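Local atomic coordinates of beta-N-acetylhexosaminidase (Mycobacterium smegmatis, PDB entry 4YYF), a protein that probably hydrolyses terminal non-reducing N-acetyl-D-hexosamine residues from N-acetyl-beta-D-hexosaminides, as a member of glycosyl hydrolase family 3. Residues 124-127 with 128-132; 187-190 with 191-195; 226-229 with 230-234. The protein carries 1 engineered substitution. All coordinates share one frame; numbering follows the deposited sequence.

Contact 1: 124-127 with 128-132; sequences RELA and RTKTA
Arg124 and Arg128, one turn apart on the short helix 123-129, run side by side and point the same way. This surface helix belongs to the TIM-barrel domain of the family 3 glycosidase and fills part of the connection between strands 100-107 and 153-154. Arg124 lays its CD methylene over the centre of one face of the Arg128 guanidinium, with CD 3.7 Å from Arg128 CZ. The two guanidinium planes are only 29° apart, but they are displaced along the chains; Arg124 NE and Arg128 NH1 remain 4.4 Å from each other. The carboxylate of Glu125 lies across the Arg128 chain without touching its charged atoms, and its negative charge would probably offset some of the repulsion between the two arginines. The polar end of Arg124 is satisfied outside the helix, where NH2 hydrogen-bonds to Ala164 O.

Behind the arginines the helix is running out. Thr129 holds its hydroxyl between its own N and carbonyl carbon, a rotation (chi1 60°) that swings OG1 back toward the preceding turn, where it donates to Glu125 O at 2.8 Å, from above the carbonyl plane. The backbone bonds into the same oxygen, from Arg128 N and Thr129 N, are weak. Leu126 O is the next acceptor, taking Thr129 N and Lys130 N from one face of its plane, the latter at 2.9 Å. Lys130 is where helical backbone angles stop; its CG packs on Leu126 CD2, and Val135 of helix 132-148 lies against both residues. Tyr185 of helix 179-196 touches Ala127 and hydrogen-bonds to Lys130 O. The final turn is tied off by a water that donates to Ala127 O at 2.9 Å and to Lys130 O at 3.0 Å.

Contact 2: 187-190 with 191-195; sequences GAYA and RGLRD
The Tyr189 ring presents its edge to Leu193, one turn further along: Leu193 CD1 sits near the ring plane, 4.0 Å from Tyr189 CD1. Both belong to helix 179-196, the helical arm of the beta-alpha-beta crossover that joins parallel strands 153-154 and 199-205 of the TIM barrel. A second flat group, the Arg194 guanidinium, lies with one face above Ala190 O, the oxygen being 3.9 Å from the plane and over its centre. At the edge of that same guanidinium, and in its plane, is a water. The Arg191 guanidinium, in contrast, passes obliquely by Gly187 O and Ala188 CA, one turn back, while Tyr136 of helix 132-148 flanks the Arg191 side chain.

The curl of Arg194 explains its placement. The chain sets out extended and then bends at chi3 (-47°), which brings the group back over the preceding turn, where NH1 comes within 3.9 Å of Ala190 CB. Among its polar partners outside, Pro244 O, just before strand 246-249, accepts from NE, and Pro200 packs on the side chain. Tyr189 sends its hydroxyl to Gln120 OE1, with Val135 and Ala139 of helix 132-148 and Phe175 packing against the Tyr189 side chain.

The backbone beneath is regular alpha helix. Leu193 N bonds to Tyr189 O at 3.1 Å and Arg194 N to Ala190 O at 2.9 Å, so the Ala190 oxygen is both held by the helix and roofed by the guanidinium. Gly187 O has two donors, Arg191 N at 2.9 Å and the water, which donates to it at 2.8 Å and accepts from Arg194 NH2 at 3.0 Å.

Contact 3: 226-229 with 230-234; sequences DVLM and GDDLV
Leu228 O is gripped by two backbone donors that come from opposite faces of its carbonyl plane. Leu233 N reaches it at 2.9 Å with an N-H...O angle of 158°; the bond from Asp231 N, 3.1 Å, is straighter still (165°) but comes from well above the plane. The first of these bonds spans five residues and draws the chain back toward Leu228, beyond the three-residue bond from Gly230 N to Val227 O at 3.2 Å.

Side chains close the same bend. Leu233 CD1 lies 3.7 Å from SE of Met229, a residue incorporated as selenomethionine, and 4.0 Å from Leu228 CB. Met229 folds at chi2 (-67°), which puts the selenium beside that methyl. Further out on Leu228, the CD2 methyl presses against the Asp232 carboxylate, 3.4 Å from Asp232 CG. That carboxylate has its polar partner outside the turn: OD2 hydrogen-bonds to His210 ND1, in the loop after strand 199-205, and Pro206 of that loop packs on Leu233.

From Asp231 the chain makes a type I beta turn, closed by Val234 N on Asp231 O at 3.1 Å. A tight connection containing this turn thus joins the two short helices 225-229 and 234-239, within the crossover segment between parallel barrel strands 199-205 and 246-249.

From the N terminus the three contacts follow in series, none nested in or crossing another, and each is local, linking residues three to five apart. Contact 1 ends helix 123-129 and hands the chain to helix 132-148. Contact 2 lies in mid-helix on 179-196, the next crossover of the barrel, and packs on contact 1: Ala132 O meets Ala188 CB at 3.3 Å, and Leu126 CD1 approaches Tyr189 CE2 at 4.2 Å. Contact 3, after strand 199-205, closes the bend between two short helices; its nearest atoms are about 10 Å from contact 2 and about 12 Å from contact 1. Pro179, beginning helix 179-196, nevertheless touches Asp231 and Val234.

Contact 1: 124-127 with 128-132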
loop_
_atom_site.group_PDB
_atom_site.type_symbol
_atom_site.label_atom_id
_atom_site.label_comp_id
_atom_site.label_asym_id
_atom_site.label_seq_id
_atom_site.Cartn_x
_atom_site.Cartn_y
_atom_site.Cartn_z
ATOM N N ARG A 124 -0.636 -15.490 -11.561
ATOM C CA ARG A 124 -1.196 -16.821 -11.754
ATOM C C ARG A 124 -0.388 -17.644 -12.760
ATOM O O ARG A 124 -0.135 -18.836 -12.552
ATOM C CB ARG A 124 -2.651 -16.712 -12.214
ATOM C CG ARG A 124 -3.266 -18.046 -12.592
ATOM C CD ARG A 124 -4.711 -17.864 -12.979
ATOM N NE ARG A 124 -5.549 -17.592 -11.813
ATOM C CZ ARG A 124 -6.823 -17.218 -11.886
ATOM N NH1 ARG A 124 -7.391 -17.038 -13.066
ATOM N NH2 ARG A 124 -7.520 -17.013 -10.777
ATOM N N GLU A 125 0.017 -17.007 -13.853
ATOM C CA GLU A 125 0.816 -17.690 -14.862
ATOM C C GLU A 125 2.210 -18.045 -14.320
ATOM O O GLU A 125 2.769 -19.093 -14.642
ATOM C CB GLU A 125 0.907 -16.840 -16.136
ATOM C CG GLU A 125 1.530 -17.549 -17.341
ATOM C CD GLU A 125 0.621 -18.609 -17.986
ATOM O OE1 GLU A 125 -0.375 -19.046 -17.357
ATOM O OE2 GLU A 125 0.913 -19.015 -19.138
ATOM N N LEU A 126 2.766 -17.181 -13.484
ATOM C CA LEU A 126 4.061 -17.485 -12.871
ATOM C C LEU A 126 3.965 -18.751 -12.028
ATOM O O LEU A 126 4.829 -19.631 -12.096
ATOM C CB LEU A 126 4.524 -16.326 -12.003
ATOM C CG LEU A 126 4.997 -15.066 -12.728
ATOM C CD1 LEU A 126 5.482 -14.041 -11.702
ATOM C CD2 LEU A 126 6.117 -15.411 -13.716
ATOM N N ALA A 127 2.895 -18.856 -11.251
ATOM C CA ALA A 127 2.747 -20.000 -10.361
ATOM C C ALA A 127 2.564 -21.282 -11.169
ATOM O O ALA A 127 2.918 -22.368 -10.711
ATOM C CB ALA A 127 1.601 -19.786 -9.397
ATOM N N ARG A 128 2.036 -21.155 -12.382
ATOM C CA ARG A 128 1.754 -22.325 -13.209
ATOM C C ARG A 128 2.951 -22.795 -14.015
ATOM O O ARG A 128 3.016 -23.949 -14.411
ATOM C CB ARG A 128 0.595 -22.037 -14.165
ATOM C CG ARG A 128 -0.718 -21.830 -13.461
ATOM C CD ARG A 128 -1.858 -21.505 -14.412
ATOM N NE ARG A 128 -3.138 -21.726 -13.742
ATOM C CZ ARG A 128 -4.320 -21.360 -14.224
ATOM N NH1 ARG A 128 -5.422 -21.617 -13.529
ATOM N NH2 ARG A 128 -4.399 -20.735 -15.390
ATOM N N THR A 129 3.890 -21.896 -14.282
ATOM C CA THR A 129 4.948 -22.197 -15.251
ATOM C C THR A 129 6.360 -22.107 -14.672
ATOM O O THR A 129 7.323 -22.487 -15.335
ATOM C CB THR A 129 4.868 -21.260 -16.476
ATOM O OG1 THR A 129 5.023 -19.900 -16.050
ATOM C CG2 THR A 129 3.534 -21.419 -17.200
ATOM N N LYS A 130 6.477 -21.588 -13.449
ATOM C CA LYS A 130 7.771 -21.352 -12.816
ATOM C C LYS A 130 7.862 -21.995 -11.432
ATOM O O LYS A 130 6.849 -22.209 -10.761
ATOM C CB LYS A 130 8.024 -19.848 -12.657
ATOM C CG LYS A 130 7.874 -19.028 -13.935
ATOM C CD LYS A 130 9.061 -19.232 -14.856
ATOM C CE LYS A 130 8.806 -18.598 -16.220
ATOM N NZ LYS A 130 9.952 -18.817 -17.144
ATOM N N THR A 131 9.083 -22.295 -11.002
ATOM C CA THR A 131 9.292 -22.721 -9.622
ATOM C C THR A 131 9.319 -21.476 -8.755
ATOM O O THR A 131 9.531 -20.361 -9.259
ATOM C CB THR A 131 10.618 -23.448 -9.440
ATOM O OG1 THR A 131 11.687 -22.524 -9.683
ATOM C CG2 THR A 131 10.720 -24.624 -10.401
ATOM N N ALA A 132 9.117 -21.655 -7.453
ATOM C CA ALA A 132 9.244 -20.542 -6.521
ATOM C C ALA A 132 10.625 -19.882 -6.583
ATOM O O ALA A 132 10.731 -18.673 -6.411
ATOM C CB ALA A 132 8.928 -20.992 -5.105
HETATM O O HOH W 1 4.819 -24.381 -11.417
#

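Contact 2: 187-190 with 191-195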
loop_
_atom_site.group_PDB
_atom_site.type_symbol
_atom_site.label_atom_id
_atom_site.label_comp_id
_atom_site.label_asym_id
_atom_site.label_seq_id
_atom_site.Cartn_x
_atom_site.Cartn_y
_atom_site.Cartn_z
ATOM N N GLY A 187 5.528 -15.233 -1.267
ATOM C CA GLY A 187 6.666 -15.117 -0.366
ATOM C C GLY A 187 7.965 -14.947 -1.137
ATOM O O GLY A 187 8.821 -14.123 -0.781
ATOM N N ALA A 188 8.101 -15.720 -2.207
ATOM C CA ALA A 188 9.273 -15.646 -3.066
ATOM C C ALA A 188 9.320 -14.295 -3.754
ATOM O O ALA A 188 10.394 -13.688 -3.870
ATOM C CB ALA A 188 9.258 -16.781 -4.114
ATOM N N TYR A 189 8.161 -13.821 -4.201
ATOM C CA TYR A 189 8.106 -12.556 -4.922
ATOM C C TYR A 189 8.488 -11.420 -3.969
ATOM O O TYR A 189 9.235 -10.510 -4.336
ATOM C CB TYR A 189 6.716 -12.314 -5.563
ATOM C CG TYR A 189 6.781 -11.385 -6.767
ATOM C CD1 TYR A 189 6.848 -10.003 -6.603
ATOM C CD2 TYR A 189 6.809 -11.889 -8.067
ATOM C CE1 TYR A 189 6.940 -9.145 -7.714
ATOM C CE2 TYR A 189 6.887 -11.034 -9.183
ATOM C CZ TYR A 189 6.950 -9.673 -8.989
ATOM O OH TYR A 189 7.038 -8.826 -10.077
ATOM N N ALA A 190 7.972 -11.473 -2.745
ATOM C CA ALA A 190 8.266 -10.429 -1.759
ATOM C C ALA A 190 9.751 -10.439 -1.411
ATOM O O ALA A 190 10.373 -9.379 -1.256
ATOM C CB ALA A 190 7.403 -10.598 -0.501
ATOM N N ARG A 191 10.318 -11.642 -1.309
ATOM C CA ARG A 191 11.713 -11.804 -0.925
ATOM C C ARG A 191 12.632 -11.220 -2.010
ATOM O O ARG A 191 13.659 -10.606 -1.702
ATOM C CB ARG A 191 12.007 -13.296 -0.644
ATOM C CG ARG A 191 13.381 -13.577 -0.050
ATOM C CD ARG A 191 13.482 -15.007 0.503
ATOM N NE ARG A 191 12.873 -16.004 -0.384
ATOM C CZ ARG A 191 13.539 -16.737 -1.273
ATOM N NH1 ARG A 191 14.855 -16.600 -1.412
ATOM N NH2 ARG A 191 12.879 -17.615 -2.024
ATOM N N GLY A 192 12.248 -11.411 -3.273
ATOM C CA GLY A 192 13.001 -10.877 -4.400
ATOM C C GLY A 192 12.998 -9.364 -4.397
ATOM O O GLY A 192 14.045 -8.734 -4.561
ATOM N N LEU A 193 11.827 -8.772 -4.177
ATOM C CA LEU A 193 11.721 -7.314 -4.097
ATOM C C LEU A 193 12.558 -6.786 -2.951
ATOM O O LEU A 193 13.326 -5.835 -3.110
ATOM C CB LEU A 193 10.260 -6.891 -3.898
ATOM C CG LEU A 193 9.299 -7.101 -5.070
ATOM C CD1 LEU A 193 7.902 -6.649 -4.661
ATOM C CD2 LEU A 193 9.755 -6.340 -6.317
ATOM N N ARG A 194 12.390 -7.408 -1.784
ATOM C CA ARG A 194 13.121 -7.044 -0.572
ATOM C C ARG A 194 14.634 -7.114 -0.793
ATOM O O ARG A 194 15.378 -6.215 -0.374
ATOM C CB ARG A 194 12.687 -7.991 0.581
ATOM C CG ARG A 194 13.479 -7.941 1.869
ATOM C CD ARG A 194 12.849 -8.897 2.938
ATOM N NE ARG A 194 11.403 -8.682 2.962
ATOM C CZ ARG A 194 10.478 -9.593 2.683
ATOM N NH1 ARG A 194 9.201 -9.233 2.688
ATOM N NH2 ARG A 194 10.816 -10.850 2.415
ATOM N N ASP A 195 15.105 -8.180 -1.432
ATOM C CA ASP A 195 16.551 -8.311 -1.665
ATOM C C ASP A 195 17.088 -7.289 -2.678
ATOM O O ASP A 195 18.289 -7.001 -2.708
ATOM C CB ASP A 195 16.922 -9.745 -2.084
ATOM C CG ASP A 195 16.800 -10.744 -0.939
ATOM O OD1 ASP A 195 16.646 -10.304 0.218
ATOM O OD2 ASP A 195 16.849 -11.975 -1.189
HETATM O O HOH W 2 8.899 -13.020 1.789
#

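Contact 3: 226-229 with 230-234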
loop_
_atom_site.group_PDB
_atom_site.type_symbol
_atom_site.label_atom_id
_atom_site.label_comp_id
_atom_site.label_asym_id
_atom_site.label_seq_id
_atom_site.Cartn_x
_atom_site.Cartn_y
_atom_site.Cartn_z
ATOM N N ASP A 226 -14.424 -15.934 10.297
ATOM C CA ASP A 226 -14.039 -17.297 10.654
ATOM C C ASP A 226 -13.677 -18.115 9.408
ATOM O O ASP A 226 -12.865 -19.040 9.481
ATOM C CB ASP A 226 -15.101 -17.994 11.515
ATOM C CG ASP A 226 -16.326 -18.395 10.723
ATOM O OD1 ASP A 226 -16.961 -17.519 10.099
ATOM O OD2 ASP A 226 -16.658 -19.600 10.722
ATOM N N VAL A 227 -14.250 -17.752 8.262
ATOM C CA VAL A 227 -13.852 -18.378 7.005
ATOM C C VAL A 227 -12.495 -17.836 6.545
ATOM O O VAL A 227 -11.639 -18.591 6.083
ATOM C CB VAL A 227 -14.919 -18.196 5.891
ATOM C CG1 VAL A 227 -14.417 -18.766 4.576
ATOM C CG2 VAL A 227 -16.224 -18.870 6.281
ATOM N N LEU A 228 -12.289 -16.529 6.675
ATOM C CA LEU A 228 -11.019 -15.935 6.251
ATOM C C LEU A 228 -9.868 -16.525 7.068
ATOM O O LEU A 228 -8.759 -16.716 6.549
ATOM C CB LEU A 228 -11.040 -14.408 6.407
ATOM C CG LEU A 228 -12.102 -13.633 5.628
ATOM C CD1 LEU A 228 -11.976 -12.133 5.894
ATOM C CD2 LEU A 228 -11.980 -13.905 4.135
HETATM N N MSE A 229 -10.143 -16.820 8.338
HETATM C CA MSE A 229 -9.128 -17.343 9.263
HETATM C C MSE A 229 -8.471 -18.620 8.772
HETATM O O MSE A 229 -7.301 -18.855 9.059
HETATM C CB MSE A 229 -9.715 -17.606 10.652
HETATM C CG MSE A 229 -9.997 -16.364 11.451
HETATM SE SE MSE A 229 -8.385 -15.383 11.970
HETATM C CE MSE A 229 -9.308 -14.469 13.420
ATOM N N GLY A 230 -9.219 -19.443 8.041
ATOM C CA GLY A 230 -8.684 -20.710 7.562
ATOM C C GLY A 230 -8.225 -20.711 6.112
ATOM O O GLY A 230 -7.820 -21.746 5.588
ATOM N N ASP A 231 -8.268 -19.553 5.460
ATOM C CA ASP A 231 -8.033 -19.485 4.019
ATOM C C ASP A 231 -7.278 -18.210 3.633
ATOM O O ASP A 231 -6.038 -18.196 3.532
ATOM C CB ASP A 231 -9.393 -19.563 3.299
ATOM C CG ASP A 231 -9.273 -19.836 1.812
ATOM O OD1 ASP A 231 -8.145 -19.973 1.304
ATOM O OD2 ASP A 231 -10.327 -19.938 1.150
ATOM N N ASP A 232 -8.027 -17.135 3.437
ATOM C CA ASP A 232 -7.458 -15.876 2.967
ATOM C C ASP A 232 -6.353 -15.304 3.862
ATOM O O ASP A 232 -5.439 -14.641 3.380
ATOM C CB ASP A 232 -8.569 -14.829 2.779
ATOM C CG ASP A 232 -9.745 -15.355 1.952
ATOM O OD1 ASP A 232 -10.352 -16.371 2.363
ATOM O OD2 ASP A 232 -10.059 -14.755 0.894
ATOM N N LEU A 233 -6.438 -15.548 5.163
ATOM C CA LEU A 233 -5.492 -14.937 6.097
ATOM C C LEU A 233 -4.233 -15.774 6.267
ATOM O O LEU A 233 -3.262 -15.322 6.867
ATOM C CB LEU A 233 -6.150 -14.706 7.470
ATOM C CG LEU A 233 -7.072 -13.488 7.518
ATOM C CD1 LEU A 233 -7.921 -13.468 8.782
ATOM C CD2 LEU A 233 -6.263 -12.198 7.400
ATOM N N VAL A 234 -4.256 -17.000 5.754
ATOM C CA VAL A 234 -3.126 -17.918 5.943
ATOM C C VAL A 234 -1.752 -17.366 5.493
ATOM O O VAL A 234 -0.780 -17.473 6.246
ATOM C CB VAL A 234 -3.425 -19.329 5.363
ATOM C CG1 VAL A 234 -2.187 -20.205 5.392
ATOM C CG2 VAL A 234 -4.557 -19.981 6.156
#